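Local coordinates for hypothetical protein aq_1494 (Aquifex aeolicus, PDB 2EGR) that is probably a hot-dog-fold thioesterase that hydrolyses fatty acyl-CoA thioesters, though its true substrate is not established, at residues Tyr5-Phe11 and Tyr69-Val75; Ile19-Tyr25 and Tyr63-Phe68; Phe29-Arg33 and Phe89-Val93. One frame throughout, in Å; residues are numbered along the deposited sequence.

Contact 1. Residues Tyr5-Phe11 and Tyr69-Val75; sequences YRRRVQF and YDDVFEV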
loop_
_atom_site.group_PDB
_atom_site.type_symbol
_atom_site.label_atom_id
_atom_site.label_comp_id
_atom_site.label_asym_id
_atom_site.label_seq_id
_atom_site.Cartn_x
_atom_site.Cartn_y
_atom_site.Cartn_z
ATOM N N TYR A 5 13.271 0.197 17.064
ATOM C CA TYR A 5 12.198 1.013 16.486
ATOM C C TYR A 5 10.857 0.497 16.999
ATOM O O TYR A 5 10.531 -0.653 16.827
ATOM C CB TYR A 5 12.285 0.956 14.948
ATOM C CG TYR A 5 11.219 1.743 14.239
ATOM C CD1 TYR A 5 11.191 3.136 14.315
ATOM C CD2 TYR A 5 10.229 1.100 13.454
ATOM C CE1 TYR A 5 10.223 3.868 13.651
ATOM C CE2 TYR A 5 9.255 1.842 12.788
ATOM C CZ TYR A 5 9.257 3.222 12.895
ATOM O OH TYR A 5 8.305 4.000 12.235
ATOM N N ARG A 6 10.064 1.333 17.669
ATOM C CA ARG A 6 8.811 0.861 18.254
ATOM C C ARG A 6 7.639 1.492 17.535
ATOM O O ARG A 6 7.623 2.703 17.282
ATOM C CB ARG A 6 8.759 1.203 19.753
ATOM C CG ARG A 6 7.551 0.768 20.480
ATOM C CD ARG A 6 8.127 0.403 21.898
ATOM N NE ARG A 6 7.123 0.564 22.877
ATOM C CZ ARG A 6 7.018 -0.067 24.039
ATOM N NH1 ARG A 6 7.862 -1.022 24.480
ATOM N NH2 ARG A 6 5.984 0.275 24.739
ATOM N N ARG A 7 6.648 0.665 17.229
ATOM C CA ARG A 7 5.666 0.960 16.211
ATOM C C ARG A 7 4.353 0.283 16.606
ATOM O O ARG A 7 4.354 -0.806 17.190
ATOM C CB ARG A 7 6.196 0.407 14.846
ATOM C CG ARG A 7 5.317 0.573 13.598
ATOM C CD ARG A 7 4.906 1.992 13.305
ATOM N NE ARG A 7 4.843 2.139 11.848
ATOM C CZ ARG A 7 3.840 1.737 11.083
ATOM N NH1 ARG A 7 2.757 1.193 11.610
ATOM N NH2 ARG A 7 3.932 1.903 9.764
ATOM N N ARG A 8 3.229 0.935 16.294
ATOM C CA ARG A 8 1.921 0.305 16.458
ATOM C C ARG A 8 1.288 -0.048 15.092
ATOM O O ARG A 8 1.390 0.738 14.159
ATOM C CB ARG A 8 1.026 1.269 17.221
ATOM C CG ARG A 8 -0.352 0.824 17.473
ATOM C CD ARG A 8 -1.087 1.944 18.200
ATOM N NE ARG A 8 -0.472 2.186 19.510
ATOM C CZ ARG A 8 -0.861 1.628 20.653
ATOM N NH1 ARG A 8 -1.843 0.760 20.686
ATOM N NH2 ARG A 8 -0.219 1.916 21.784
ATOM N N VAL A 9 0.639 -1.217 15.021
ATOM C CA VAL A 9 -0.022 -1.690 13.768
ATOM C C VAL A 9 -1.222 -0.819 13.453
ATOM O O VAL A 9 -2.106 -0.641 14.292
ATOM C CB VAL A 9 -0.488 -3.154 13.866
ATOM C CG1 VAL A 9 -1.322 -3.535 12.566
ATOM C CG2 VAL A 9 0.699 -4.119 14.091
ATOM N N GLN A 10 -1.275 -0.289 12.221
ATOM C CA GLN A 10 -2.429 0.522 11.757
ATOM C C GLN A 10 -3.423 -0.368 11.015
ATOM O O GLN A 10 -3.030 -1.417 10.466
ATOM C CB GLN A 10 -1.935 1.640 10.802
ATOM C CG GLN A 10 -1.011 2.720 11.449
ATOM C CD GLN A 10 -1.666 3.527 12.573
ATOM O OE1 GLN A 10 -2.878 3.680 12.640
ATOM N NE2 GLN A 10 -0.826 4.086 13.451
ATOM N N PHE A 11 -4.689 0.040 10.989
ATOM C CA PHE A 11 -5.748 -0.821 10.464
ATOM C C PHE A 11 -5.518 -1.162 9.018
ATOM O O PHE A 11 -5.654 -2.334 8.617
ATOM C CB PHE A 11 -7.132 -0.198 10.628
ATOM C CG PHE A 11 -8.236 -1.221 10.618
ATOM C CD1 PHE A 11 -8.519 -1.998 11.752
ATOM C CD2 PHE A 11 -9.003 -1.419 9.469
ATOM C CE1 PHE A 11 -9.536 -2.989 11.726
ATOM C CE2 PHE A 11 -10.040 -2.374 9.450
ATOM C CZ PHE A 11 -10.322 -3.154 10.595
ATOM N N TYR A 69 -4.005 -5.854 14.280
ATOM C CA TYR A 69 -4.339 -4.454 14.405
ATOM C C TYR A 69 -4.104 -3.961 15.826
ATOM O O TYR A 69 -4.581 -4.580 16.783
ATOM C CB TYR A 69 -5.818 -4.166 14.011
ATOM C CG TYR A 69 -6.239 -2.762 14.366
ATOM C CD1 TYR A 69 -5.528 -1.635 13.882
ATOM C CD2 TYR A 69 -7.310 -2.528 15.239
ATOM C CE1 TYR A 69 -5.914 -0.313 14.261
ATOM C CE2 TYR A 69 -7.693 -1.247 15.588
ATOM C CZ TYR A 69 -7.011 -0.147 15.093
ATOM O OH TYR A 69 -7.419 1.107 15.478
ATOM N N ASP A 70 -3.401 -2.822 15.912
ATOM C CA ASP A 70 -3.190 -2.054 17.140
ATOM C C ASP A 70 -2.157 -2.699 18.057
ATOM O O ASP A 70 -1.976 -2.188 19.163
ATOM C CB ASP A 70 -4.506 -1.801 17.902
ATOM C CG ASP A 70 -4.537 -0.433 18.592
ATOM O OD1 ASP A 70 -3.876 0.492 18.122
ATOM O OD2 ASP A 70 -5.243 -0.259 19.598
ATOM N N ASP A 71 -1.481 -3.772 17.613
ATOM C CA ASP A 71 -0.372 -4.376 18.381
ATOM C C ASP A 71 0.793 -3.408 18.425
ATOM O O ASP A 71 1.113 -2.768 17.426
ATOM C CB ASP A 71 0.149 -5.686 17.787
ATOM C CG ASP A 71 -0.709 -6.890 18.127
ATOM O OD1 ASP A 71 -1.549 -6.808 19.028
ATOM O OD2 ASP A 71 -0.480 -7.943 17.496
ATOM N N VAL A 72 1.425 -3.294 19.591
ATOM C CA VAL A 72 2.680 -2.561 19.688
ATOM C C VAL A 72 3.810 -3.573 19.505
ATOM O O VAL A 72 3.813 -4.646 20.128
ATOM C CB VAL A 72 2.800 -1.767 21.017
ATOM C CG1 VAL A 72 4.207 -1.058 21.107
ATOM C CG2 VAL A 72 1.675 -0.740 21.105
ATOM N N PHE A 73 4.732 -3.254 18.610
ATOM C CA PHE A 73 5.811 -4.154 18.292
ATOM C C PHE A 73 7.107 -3.351 18.189
ATOM O O PHE A 73 7.087 -2.121 18.154
ATOM C CB PHE A 73 5.483 -4.999 17.028
ATOM C CG PHE A 73 5.441 -4.198 15.772
ATOM C CD1 PHE A 73 6.597 -3.975 15.038
ATOM C CD2 PHE A 73 4.232 -3.627 15.346
ATOM C CE1 PHE A 73 6.571 -3.217 13.859
ATOM C CE2 PHE A 73 4.199 -2.850 14.199
ATOM C CZ PHE A 73 5.357 -2.645 13.454
ATOM N N GLU A 74 8.233 -4.054 18.201
ATOM C CA GLU A 74 9.529 -3.416 18.086
ATOM C C GLU A 74 10.309 -4.174 17.044
ATOM O O GLU A 74 10.271 -5.391 17.011
ATOM C CB GLU A 74 10.272 -3.414 19.444
ATOM C CG GLU A 74 9.494 -2.659 20.503
ATOM C CD GLU A 74 10.248 -2.531 21.813
ATOM O OE1 GLU A 74 11.120 -3.372 22.079
ATOM O OE2 GLU A 74 9.993 -1.544 22.534
ATOM N N VAL A 75 10.978 -3.409 16.194
ATOM C CA VAL A 75 11.964 -3.893 15.254
ATOM C C VAL A 75 13.353 -3.583 15.862
ATOM O O VAL A 75 13.721 -2.402 16.054
ATOM C CB VAL A 75 11.793 -3.154 13.928
ATOM C CG1 VAL A 75 12.814 -3.630 12.897
ATOM C CG2 VAL A 75 10.319 -3.303 13.435
HETATM O O HOH W 1 -3.255 1.520 15.718
#

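Contact 2. Residues Ile19-Tyr25 and Tyr63-Phe68; sequences IVHHSNY and YKKPLF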
loop_
_atom_site.group_PDB
_atom_site.type_symbol
_atom_site.label_atom_id
_atom_site.label_comp_id
_atom_site.label_asym_id
_atom_site.label_seq_id
_atom_site.Cartn_x
_atom_site.Cartn_y
_atom_site.Cartn_z
ATOM N N ILE A 19 -4.523 -10.202 9.982
ATOM C CA ILE A 19 -3.118 -10.026 10.349
ATOM C C ILE A 19 -2.457 -8.951 9.519
ATOM O O ILE A 19 -2.963 -8.578 8.463
ATOM C CB ILE A 19 -2.287 -11.354 10.204
ATOM C CG1 ILE A 19 -2.164 -11.782 8.716
ATOM C CG2 ILE A 19 -2.908 -12.441 11.098
ATOM C CD1 ILE A 19 -1.364 -13.088 8.498
ATOM N N VAL A 20 -1.285 -8.511 9.939
ATOM C CA VAL A 20 -0.477 -7.634 9.079
ATOM C C VAL A 20 -0.007 -8.373 7.817
ATOM O O VAL A 20 0.616 -9.446 7.892
ATOM C CB VAL A 20 0.709 -7.031 9.828
ATOM C CG1 VAL A 20 1.590 -6.192 8.883
ATOM C CG2 VAL A 20 0.160 -6.154 10.958
ATOM N N HIS A 21 -0.298 -7.776 6.649
ATOM C CA HIS A 21 0.088 -8.421 5.406
ATOM C C HIS A 21 1.626 -8.594 5.344
ATOM O O HIS A 21 2.378 -7.675 5.699
ATOM C CB HIS A 21 -0.399 -7.614 4.188
ATOM C CG HIS A 21 -0.148 -8.317 2.887
ATOM N ND1 HIS A 21 -1.017 -9.258 2.353
ATOM C CD2 HIS A 21 0.888 -8.229 2.026
ATOM C CE1 HIS A 21 -0.512 -9.718 1.218
ATOM N NE2 HIS A 21 0.639 -9.108 0.996
ATOM N N HIS A 22 2.108 -9.745 4.857
ATOM C CA HIS A 22 3.554 -10.015 4.874
ATOM C C HIS A 22 4.432 -8.946 4.192
ATOM O O HIS A 22 5.570 -8.711 4.595
ATOM C CB HIS A 22 3.889 -11.418 4.325
ATOM C CG HIS A 22 3.561 -11.611 2.868
ATOM N ND1 HIS A 22 2.308 -11.986 2.434
ATOM C CD2 HIS A 22 4.325 -11.505 1.760
ATOM C CE1 HIS A 22 2.318 -12.100 1.116
ATOM N NE2 HIS A 22 3.534 -11.818 0.683
ATOM N N SER A 23 3.899 -8.278 3.148
ATOM C CA SER A 23 4.660 -7.325 2.416
ATOM C C SER A 23 4.931 -6.066 3.259
ATOM O O SER A 23 5.841 -5.347 2.960
ATOM C CB SER A 23 3.926 -6.916 1.127
ATOM O OG SER A 23 2.743 -6.184 1.434
ATOM N N ASN A 24 4.097 -5.804 4.262
ATOM C CA ASN A 24 4.233 -4.573 5.060
ATOM C C ASN A 24 5.411 -4.676 6.023
ATOM O O ASN A 24 5.915 -3.658 6.483
ATOM C CB ASN A 24 2.942 -4.274 5.851
ATOM C CG ASN A 24 1.798 -3.786 4.939
ATOM O OD1 ASN A 24 0.607 -4.026 5.195
ATOM N ND2 ASN A 24 2.160 -3.097 3.914
ATOM N N TYR A 25 5.835 -5.894 6.345
ATOM C CA TYR A 25 7.041 -6.048 7.204
ATOM C C TYR A 25 8.237 -5.380 6.583
ATOM O O TYR A 25 9.000 -4.718 7.287
ATOM C CB TYR A 25 7.315 -7.529 7.559
ATOM C CG TYR A 25 6.343 -8.132 8.526
ATOM C CD1 TYR A 25 6.757 -8.444 9.844
ATOM C CD2 TYR A 25 5.011 -8.419 8.156
ATOM C CE1 TYR A 25 5.878 -9.016 10.747
ATOM C CE2 TYR A 25 4.081 -9.005 9.075
ATOM C CZ TYR A 25 4.554 -9.315 10.369
ATOM O OH TYR A 25 3.717 -9.889 11.286
ATOM N N TYR A 63 8.438 -15.611 9.069
ATOM C CA TYR A 63 7.248 -15.234 9.803
ATOM C C TYR A 63 6.882 -16.317 10.801
ATOM O O TYR A 63 6.522 -17.444 10.433
ATOM C CB TYR A 63 6.075 -14.946 8.841
ATOM C CG TYR A 63 6.368 -13.881 7.790
ATOM C CD1 TYR A 63 5.989 -12.551 7.999
ATOM C CD2 TYR A 63 7.020 -14.208 6.599
ATOM C CE1 TYR A 63 6.269 -11.559 7.030
ATOM C CE2 TYR A 63 7.333 -13.242 5.641
ATOM C CZ TYR A 63 6.937 -11.905 5.865
ATOM O OH TYR A 63 7.222 -10.962 4.918
ATOM N N LYS A 64 6.981 -15.988 12.082
ATOM C CA LYS A 64 6.765 -16.988 13.128
ATOM C C LYS A 64 5.390 -16.885 13.788
ATOM O O LYS A 64 4.720 -17.890 13.979
ATOM C CB LYS A 64 7.894 -16.928 14.182
ATOM C CG LYS A 64 9.291 -16.850 13.586
ATOM C CD LYS A 64 10.346 -16.449 14.655
ATOM C CE LYS A 64 11.768 -16.476 14.065
ATOM N NZ LYS A 64 12.249 -17.881 13.756
ATOM N N LYS A 65 4.976 -15.669 14.152
ATOM C CA LYS A 65 3.676 -15.410 14.727
ATOM C C LYS A 65 3.121 -14.126 14.082
ATOM O O LYS A 65 3.885 -13.239 13.756
ATOM C CB LYS A 65 3.783 -15.212 16.248
ATOM C CG LYS A 65 4.340 -16.438 17.053
ATOM C CD LYS A 65 3.245 -17.498 17.263
ATOM C CE LYS A 65 3.790 -18.824 17.842
ATOM N NZ LYS A 65 2.716 -19.562 18.611
ATOM N N PRO A 66 1.802 -14.011 13.955
ATOM C CA PRO A 66 1.261 -12.818 13.283
ATOM C C PRO A 66 1.279 -11.570 14.161
ATOM O O PRO A 66 1.393 -11.678 15.375
ATOM C CB PRO A 66 -0.186 -13.211 13.006
ATOM C CG PRO A 66 -0.531 -14.110 14.142
ATOM C CD PRO A 66 0.729 -14.941 14.346
ATOM N N LEU A 67 1.126 -10.410 13.520
ATOM C CA LEU A 67 0.831 -9.157 14.193
ATOM C C LEU A 67 -0.616 -8.781 13.833
ATOM O O LEU A 67 -1.061 -9.017 12.693
ATOM C CB LEU A 67 1.814 -8.076 13.754
ATOM C CG LEU A 67 3.277 -8.132 14.254
ATOM C CD1 LEU A 67 4.062 -7.081 13.504
ATOM C CD2 LEU A 67 3.328 -7.897 15.756
ATOM N N PHE A 68 -1.323 -8.215 14.808
ATOM C CA PHE A 68 -2.727 -7.864 14.687
ATOM C C PHE A 68 -2.860 -6.355 14.723
ATOM O O PHE A 68 -1.953 -5.664 15.169
ATOM C CB PHE A 68 -3.532 -8.458 15.863
ATOM C CG PHE A 68 -3.387 -9.953 16.001
ATOM C CD1 PHE A 68 -3.668 -10.789 14.945
ATOM C CD2 PHE A 68 -2.962 -10.517 17.212
ATOM C CE1 PHE A 68 -3.517 -12.214 15.063
ATOM C CE2 PHE A 68 -2.822 -11.914 17.348
ATOM C CZ PHE A 68 -3.101 -12.755 16.275
HETATM O O HOH W 2 1.339 -10.558 10.356
HETATM O O HOH W 3 4.786 -12.580 11.325
#

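Contact 3. Residues Phe29-Arg33 and Phe89-Val93; sequences FEEAR and FSYIV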
loop_
_atom_site.group_PDB
_atom_site.type_symbol
_atom_site.label_atom_id
_atom_site.label_comp_id
_atom_site.label_asym_id
_atom_site.label_seq_id
_atom_site.Cartn_x
_atom_site.Cartn_y
_atom_site.Cartn_z
ATOM N N PHE A 29 10.623 -2.477 8.174
ATOM C CA PHE A 29 12.115 -2.471 8.172
ATOM C C PHE A 29 12.688 -1.201 7.581
ATOM O O PHE A 29 13.708 -0.687 8.043
ATOM C CB PHE A 29 12.678 -3.706 7.436
ATOM C CG PHE A 29 12.107 -4.991 7.910
ATOM C CD1 PHE A 29 11.732 -5.175 9.253
ATOM C CD2 PHE A 29 11.932 -6.062 7.023
ATOM C CE1 PHE A 29 11.183 -6.360 9.691
ATOM C CE2 PHE A 29 11.389 -7.253 7.465
ATOM C CZ PHE A 29 11.011 -7.423 8.789
ATOM N N GLU A 30 12.065 -0.674 6.516
ATOM C CA GLU A 30 12.514 0.554 5.931
ATOM C C GLU A 30 12.326 1.687 6.941
ATOM O O GLU A 30 13.223 2.530 7.101
ATOM C CB GLU A 30 11.722 0.851 4.636
ATOM C CG GLU A 30 12.047 2.195 3.987
ATOM C CD GLU A 30 11.094 2.535 2.850
ATOM O OE1 GLU A 30 11.265 1.974 1.732
ATOM O OE2 GLU A 30 10.222 3.385 3.100
ATOM N N GLU A 31 11.184 1.724 7.615
ATOM C CA GLU A 31 11.014 2.789 8.614
ATOM C C GLU A 31 12.130 2.696 9.684
ATOM O O GLU A 31 12.658 3.734 10.158
ATOM C CB GLU A 31 9.650 2.681 9.278
ATOM C CG GLU A 31 8.470 2.844 8.320
ATOM C CD GLU A 31 7.115 2.858 9.050
ATOM O OE1 GLU A 31 7.054 2.783 10.306
ATOM O OE2 GLU A 31 6.115 2.952 8.345
ATOM N N ALA A 32 12.436 1.463 10.096
ATOM C CA ALA A 32 13.470 1.248 11.124
ATOM C C ALA A 32 14.835 1.728 10.651
ATOM O O ALA A 32 15.524 2.465 11.388
ATOM C CB ALA A 32 13.492 -0.190 11.626
ATOM N N ARG A 33 15.234 1.364 9.420
ATOM C CA ARG A 33 16.482 1.866 8.846
ATOM C C ARG A 33 16.520 3.379 8.807
ATOM O O ARG A 33 17.539 3.967 9.126
ATOM C CB ARG A 33 16.725 1.328 7.435
ATOM C CG ARG A 33 16.911 -0.159 7.394
ATOM C CD ARG A 33 17.481 -0.552 6.030
ATOM N NE ARG A 33 16.576 -0.194 4.928
ATOM C CZ ARG A 33 15.550 -0.945 4.503
ATOM N NH1 ARG A 33 15.218 -2.085 5.102
ATOM N NH2 ARG A 33 14.822 -0.509 3.490
ATOM N N PHE A 89 21.745 -5.491 7.032
ATOM C CA PHE A 89 21.082 -5.412 8.315
ATOM C C PHE A 89 20.324 -6.678 8.630
ATOM O O PHE A 89 19.775 -7.322 7.719
ATOM C CB PHE A 89 20.069 -4.243 8.364
ATOM C CG PHE A 89 20.691 -2.883 8.349
ATOM C CD1 PHE A 89 21.376 -2.395 9.456
ATOM C CD2 PHE A 89 20.536 -2.055 7.242
ATOM C CE1 PHE A 89 21.925 -1.094 9.434
ATOM C CE2 PHE A 89 21.073 -0.757 7.215
ATOM C CZ PHE A 89 21.777 -0.284 8.303
ATOM N N SER A 90 20.285 -7.022 9.916
ATOM C CA SER A 90 19.385 -8.044 10.425
ATOM C C SER A 90 18.322 -7.386 11.296
ATOM O O SER A 90 18.526 -6.281 11.832
ATOM C CB SER A 90 20.112 -9.192 11.150
ATOM O OG SER A 90 20.396 -8.906 12.506
ATOM N N TYR A 91 17.167 -8.023 11.365
ATOM C CA TYR A 91 16.025 -7.467 12.067
ATOM C C TYR A 91 15.378 -8.592 12.827
ATOM O O TYR A 91 15.253 -9.733 12.302
ATOM C CB TYR A 91 14.955 -6.862 11.110
ATOM C CG TYR A 91 15.459 -5.951 10.041
ATOM C CD1 TYR A 91 15.409 -4.585 10.186
ATOM C CD2 TYR A 91 15.959 -6.459 8.866
ATOM C CE1 TYR A 91 15.865 -3.738 9.185
ATOM C CE2 TYR A 91 16.419 -5.638 7.865
ATOM C CZ TYR A 91 16.387 -4.287 8.026
ATOM O OH TYR A 91 16.822 -3.519 7.012
ATOM N N ILE A 92 14.986 -8.312 14.068
ATOM C CA ILE A 92 14.060 -9.163 14.789
ATOM C C ILE A 92 12.838 -8.344 15.198
ATOM O O ILE A 92 12.967 -7.250 15.749
ATOM C CB ILE A 92 14.684 -9.846 16.063
ATOM C CG1 ILE A 92 15.943 -10.623 15.672
ATOM C CG2 ILE A 92 13.679 -10.792 16.691
ATOM C CD1 ILE A 92 17.012 -10.690 16.775
ATOM N N VAL A 93 11.665 -8.868 14.879
ATOM C CA VAL A 93 10.422 -8.204 15.263
ATOM C C VAL A 93 9.899 -8.823 16.533
ATOM O O VAL A 93 9.589 -10.023 16.569
ATOM C CB VAL A 93 9.359 -8.270 14.146
ATOM C CG1 VAL A 93 8.052 -7.570 14.631
ATOM C CG2 VAL A 93 9.912 -7.634 12.860
#

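Contact 1. Residues Tyr5-Phe11 and Tyr69-Val75
Backbone hydrogen bonds define this contact. Y5 pairs with V75 (Y5 N to V75 O 2.8 Å; V75 N to Y5 O 2.9 Å) and R7 with F73 (R7 N to F73 O 3.0 Å; F73 N to R7 O 2.9 Å), while R6–E74 and R8–V72 are the intervening non-hydrogen-bonded pairs. The axes of strands 5-8 and 72-75 run at 151°, 4.6 Å apart at closest: a twisted antiparallel pair. Past the strand ends, V9 N still reaches D71 O (2.9 Å) and D70 N reaches V9 O (3.0 Å), and a water donates to both V9 O (2.8 Å) and D70 OD1 (2.7 Å). Strand 3-8 thereby adds to strand 72-82 in the curved antiparallel sheet of the hot-dog fold. The two faces differ. On that of R6 and R8, charges pair: R6 NH1 to E74 OE2 at 2.9 Å, an acceptor whose position is less certain, and R8 NH1 to D70 OD1 at a weak 3.3 Å; the stronger partner of D70 is R38 of a second subunit, in a salt bridge. On the Y5, R7, F73 and V75 face, R7 CB lies over the F73 ring, 3.9 Å from its centroid, while the R7 guanidinium and Y5 hydroxyl both turn to E31 of helix 22-39. Apolar packing continues with V9 CG2 on F73 CE2 (3.7 Å) and ends in a T-shaped pair, F11 edge against Y69 face, centroids 5.0 Å apart, planes at 80°.

Contact 2. Residues Ile19-Tyr25 and Tyr63-Phe68
I19 opens the contact by laying CG2 against P66 CB at 3.4 Å and F68 CE1 at 4.0 Å, while I19 CA makes a CA-H...O contact with L67 O (3.3 Å). The I19 side chain is also about 4 Å from that of D15, the predicted active-site residue, so the contact adjoins that site. L67 O accepts the one direct backbone hydrogen bond between the segments, from V20 N at 2.8 Å, and V20 CG2 packs on L67 CB (3.8 Å). H22 O accepts a hydrogen bond from Y63 OH at 2.8 Å. Y25, nearly one turn on, presents a ring face to the edge of Y63 in a T-shaped pair, with centroids 5.1 Å apart and planes at 87°. Y25 CE1 touches L67 CD1 (3.8 Å). Two waters sit at the Y25 hydroxyl: one, 2.6 Å from Y25 OH, also bonds V20 O (2.8 Å) and L67 N (3.2 Å); the other, 2.9 Å from Y25 OH, donates to K65 O (2.7 Å). The arrangement joins the N-terminal end of the central hot-dog helix 22-39 to the connection between strands 52-63 and 72-82. Strand 98-111 lies alongside, with A101 against Y25 and V100 against L67, while L56 of the fourth subunit packs on H22 and Y63.

Contact 3. Residues Phe29-Arg33 and Phe89-Val93
F29 lies in an offset stack over the ring of Y91, with centroids 4.5 Å apart and planes inclined by 21°. Its own CB adds a CH-pi contact, 3.9 Å from the Y91 centroid and 20° off the ring normal, so both ring and CB of F29 bear on one aromatic side chain. At the ring edge, F29 CE1 meets V93 CG2 at 3.6 Å. One helical turn on, R33 sends NH1 to Y91 OH (2.9 Å, N-H...O angle 160°), and R33 CD touches F89 CD2 (3.6 Å). F89, Y91 and V93 alternate along strand 86-95 and point toward the helix; F29 and R33 are i and i+4. This is the central helix of the hot-dog fold crossing its sheet, the short axes 10.5 Å apart at 117°. Y91 OH is also hydrogen-bonded to T105 OG1 of strand 98-111. The chemistry implies a mainly apolar helix-sheet interface in which Y91 stacks through its ring while the hydroxyl of this buried residue has polar partners in R33 and T105.

How the contacts relate
Contact 3 lies about 3 Å from the centre of the chain and is buried; contacts 1 and 2 have centres about 15 Å out and are only partly buried. All three hold an aromatic pair, T-shaped in contacts 1 and 2, beside backbone and charge pairing in the first and bridging waters in the second; contact 3 has an offset stack beside a single hydrogen bond. Contacts 2 and 3 share helix 22-39, while contacts 1 and 3 use neighbouring strands 72-82 and 86-95. E31 of the helix joins contacts 1 and 3, its OE1 2.8 Å from R7 NE, and V9 CG1 meets V20 CG2 at 3.4 Å between contacts 1 and 2.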